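Local coordinates for protein PA4485 (Pseudomonas aeruginosa pa01, PDB 4AVR) that probably acts as a lytic transglycosylase of the RlpA family, cleaving peptidoglycan glycan strands, with a likely preference for strands that lack stem peptides, at the interface of chains A and B. Sequence-based numbering; all coordinates share one arbitrary frame. Chains: chain A/B, PA4485.

The interface of chains A and B. Residues chain A 7, 9, 32, 59-61, 63, 70; chain B 12.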
ATOM      1  N   SER A   7       1.807   4.448  -8.064  1.00  8.52           N
ATOM      2  CA  SER A   7       1.957   3.741  -6.797  1.00  8.59           C
ATOM      3  C   SER A   7       0.934   2.619  -6.746  1.00  8.20           C
ATOM      4  O   SER A   7       0.109   2.499  -7.645  1.00  8.49           O
ATOM      5  CB  SER A   7       1.692   4.692  -5.630  1.00 10.19           C
ATOM      6  OG  SER A   7       0.297   4.892  -5.479  1.00 12.69           O
ATOM      7  N   TYR A   9      -1.897   0.612  -3.858  1.00  7.75           N
ATOM      8  CA  TYR A   9      -2.565   0.630  -2.561  1.00  8.13           C
ATOM      9  C   TYR A   9      -2.007  -0.434  -1.615  1.00  8.11           C
ATOM     10  O   TYR A   9      -1.754  -1.565  -2.002  1.00  9.19           O
ATOM     11  CB  TYR A   9      -4.035   0.291  -2.719  1.00  8.13           C
ATOM     12  CG  TYR A   9      -4.967   1.321  -3.327  1.00  8.11           C
ATOM     13  CD1 TYR A   9      -4.927   1.615  -4.679  1.00  9.52           C
ATOM     14  CD2 TYR A   9      -5.952   1.937  -2.563  1.00  9.69           C
ATOM     15  CE1 TYR A   9      -5.827   2.494  -5.248  1.00 11.05           C
ATOM     16  CE2 TYR A   9      -6.864   2.807  -3.131  1.00 10.72           C
ATOM     17  CZ  TYR A   9      -6.795   3.084  -4.477  1.00 10.19           C
ATOM     18  OH  TYR A   9      -7.702   3.934  -5.069  1.00 12.94           O
ATOM     19  N   ALA A  32      -6.952   4.793  -8.974  1.00  8.63           N
ATOM     20  CA  ALA A  32      -7.301   6.163  -8.628  1.00  8.86           C
ATOM     21  C   ALA A  32      -6.681   7.142  -9.600  1.00  8.73           C
ATOM     22  O   ALA A  32      -5.511   7.004  -9.950  1.00  9.43           O
ATOM     23  CB  ALA A  32      -6.811   6.495  -7.228  1.00  9.66           C
ATOM     24  N   ASP A  59     -11.584   5.593  -8.028  1.00  9.40           N
ATOM     25  CA  ASP A  59     -11.210   6.326  -6.828  1.00  9.69           C
ATOM     26  C   ASP A  59     -10.521   7.630  -7.197  1.00  9.72           C
ATOM     27  O   ASP A  59     -10.105   7.821  -8.343  1.00 10.11           O
ATOM     28  CB  ASP A  59     -10.294   5.460  -5.944  1.00  9.71           C
ATOM     29  CG  ASP A  59     -10.329   5.828  -4.461  1.00 10.61           C
ATOM     30  OD1 ASP A  59     -11.086   6.726  -4.040  1.00 11.11           O
ATOM     31  OD2 ASP A  59      -9.580   5.177  -3.697  1.00 12.39           O
ATOM     32  N   ARG A  60     -10.420   8.504  -6.201  1.00 10.67           N
ATOM     33  CA  ARG A  60      -9.703   9.756  -6.285  1.00 11.53           C
ATOM     34  C   ARG A  60      -8.401   9.658  -5.505  1.00 12.07           C
ATOM     35  O   ARG A  60      -8.015   8.595  -5.031  1.00 13.85           O
ATOM     36  CB  ARG A  60     -10.612  10.915  -5.819  1.00 12.12           C
ATOM     37  CG  ARG A  60     -11.857  11.084  -6.679  1.00 13.56           C
ATOM     38  CD  ARG A  60     -11.502  11.455  -8.104  1.00 14.67           C
ATOM     39  NE  ARG A  60     -12.675  11.503  -8.968  1.00 14.61           N
ATOM     40  CZ  ARG A  60     -12.678  11.132 -10.251  1.00 12.96           C
ATOM     41  NH1 ARG A  60     -11.566  10.689 -10.834  1.00 12.75           N
ATOM     42  NH2 ARG A  60     -13.797  11.177 -10.970  1.00 15.96           N
ATOM     43  N   GLY A  61      -7.711  10.787  -5.417  1.00 14.05           N
ATOM     44  CA  GLY A  61      -6.254  10.783  -5.362  1.00 15.38           C
ATOM     45  C   GLY A  61      -5.721  10.528  -6.772  1.00 14.33           C
ATOM     46  O   GLY A  61      -6.482  10.383  -7.712  1.00 15.20           O
ATOM     47  N   PHE A  63      -2.416  11.708  -4.087  1.00 16.55           N
ATOM     48  CA  PHE A  63      -2.301  12.750  -3.075  1.00 17.69           C
ATOM     49  C   PHE A  63      -0.934  13.461  -3.020  1.00 17.88           C
ATOM     50  O   PHE A  63      -0.696  14.244  -2.097  1.00 20.01           O
ATOM     51  CB  PHE A  63      -2.619  12.149  -1.695  1.00 19.93           C
ATOM     52  CG  PHE A  63      -3.954  11.471  -1.643  1.00 24.02           C
ATOM     53  CD1 PHE A  63      -5.114  12.200  -1.891  1.00 32.90           C
ATOM     54  CD2 PHE A  63      -4.072  10.105  -1.390  1.00 30.99           C
ATOM     55  CE1 PHE A  63      -6.355  11.595  -1.859  1.00 30.08           C
ATOM     56  CE2 PHE A  63      -5.312   9.494  -1.359  1.00 36.74           C
ATOM     57  CZ  PHE A  63      -6.460  10.239  -1.593  1.00 48.59           C
ATOM     58  N   ASP A  70      -2.776   5.649  -8.827  1.00  8.18           N
ATOM     59  CA  ASP A  70      -2.548   4.631  -7.808  1.00  8.23           C
ATOM     60  C   ASP A  70      -3.322   3.392  -8.217  1.00  8.00           C
ATOM     61  O   ASP A  70      -4.517   3.491  -8.456  1.00  9.77           O
ATOM     62  CB  ASP A  70      -3.055   5.096  -6.435  1.00  9.37           C
ATOM     63  CG  ASP A  70      -2.441   6.422  -5.971  1.00 11.33           C
ATOM     64  OD1 ASP A  70      -1.291   6.753  -6.340  1.00 12.77           O
ATOM     65  OD2 ASP A  70      -3.128   7.145  -5.227  1.00 13.77           O
TER
ATOM     66  N   ARG B  12       0.820   4.153  -2.139  1.00 10.45           N
ATOM     67  CA  ARG B  12      -0.154   5.248  -2.319  1.00 11.13           C
ATOM     68  C   ARG B  12       0.055   6.345  -1.267  1.00 11.47           C
ATOM     69  O   ARG B  12      -0.053   7.526  -1.574  1.00 13.19           O
ATOM     70  CB  ARG B  12      -1.594   4.705  -2.298  1.00 11.32           C
ATOM     71  CG  ARG B  12      -2.719   5.739  -2.202  1.00 12.09           C
ATOM     72  CD  ARG B  12      -4.047   5.084  -2.463  1.00 12.87           C
ATOM     73  NE  ARG B  12      -5.255   5.843  -2.087  1.00 13.98           N
ATOM     74  CZ  ARG B  12      -5.985   6.610  -2.908  1.00 13.73           C
ATOM     75  NH1 ARG B  12      -5.598   6.891  -4.147  1.00 15.02           N
ATOM     76  NH2 ARG B  12      -7.106   7.137  -2.454  1.00 16.60           N
TER
HETATM   77  O   HOH W   1      -1.398   8.888  -3.712  1.00 17.70           O
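In the double-psi beta-barrel domain of this RlpA-family protein, B:Arg12 reaches into a groove of chain A lined by A:Tyr9, A:Asp59, A:Arg60, A:Phe63 and A:Asp70, probably the active site, with A:Asp59 a likely catalytic residue. With CG anti to the backbone N (chi1 169°) and the chain extended as far as NE, the side chain runs alongside A:Tyr9. B:Arg12 CD sits over the centre of the tyrosine ring, 3.7 Å from the centroid, in a CH-pi contact; the guanidinium, nearly parallel to the ring (11°), lies out near the hydroxyl rather than stacking on its centre. The tip meets a carbonyl oxygen end-on: B:Arg12 NH1 and B:Arg12 NH2 both donate to A:Arg60 O, each at 3.1 Å, with the acceptor in the guanidinium plane. B:Arg12 NH1 also forms a salt bridge and hydrogen bond to A:Asp70 OD2 at 2.7 Å; this oxygen accepts through its anti lone pair, the bond tilted from the guanidinium plane. A:Asp70 OD1 accepts from A:Ser7 OG at 2.6 Å, met from above the carboxylate plane, which helps fix the acid's rotation. A looser salt bridge joins B:Arg12 NH2 to A:Asp59 OD2 at 3.4 Å; A:Tyr9 OH donates to this same oxygen, tying the aromatic floor to the acid. CE2 of the poorly ordered A:Phe63 ring lies over the guanidinium face opposite A:Tyr9 OH, the ring steeply inclined. Water 1 links A:Asp70 OD2, A:Phe63 N and B:Arg12 O. The two-fold symmetric pairing repeats this insertion with the chains exchanged, although it may reflect crystal packing.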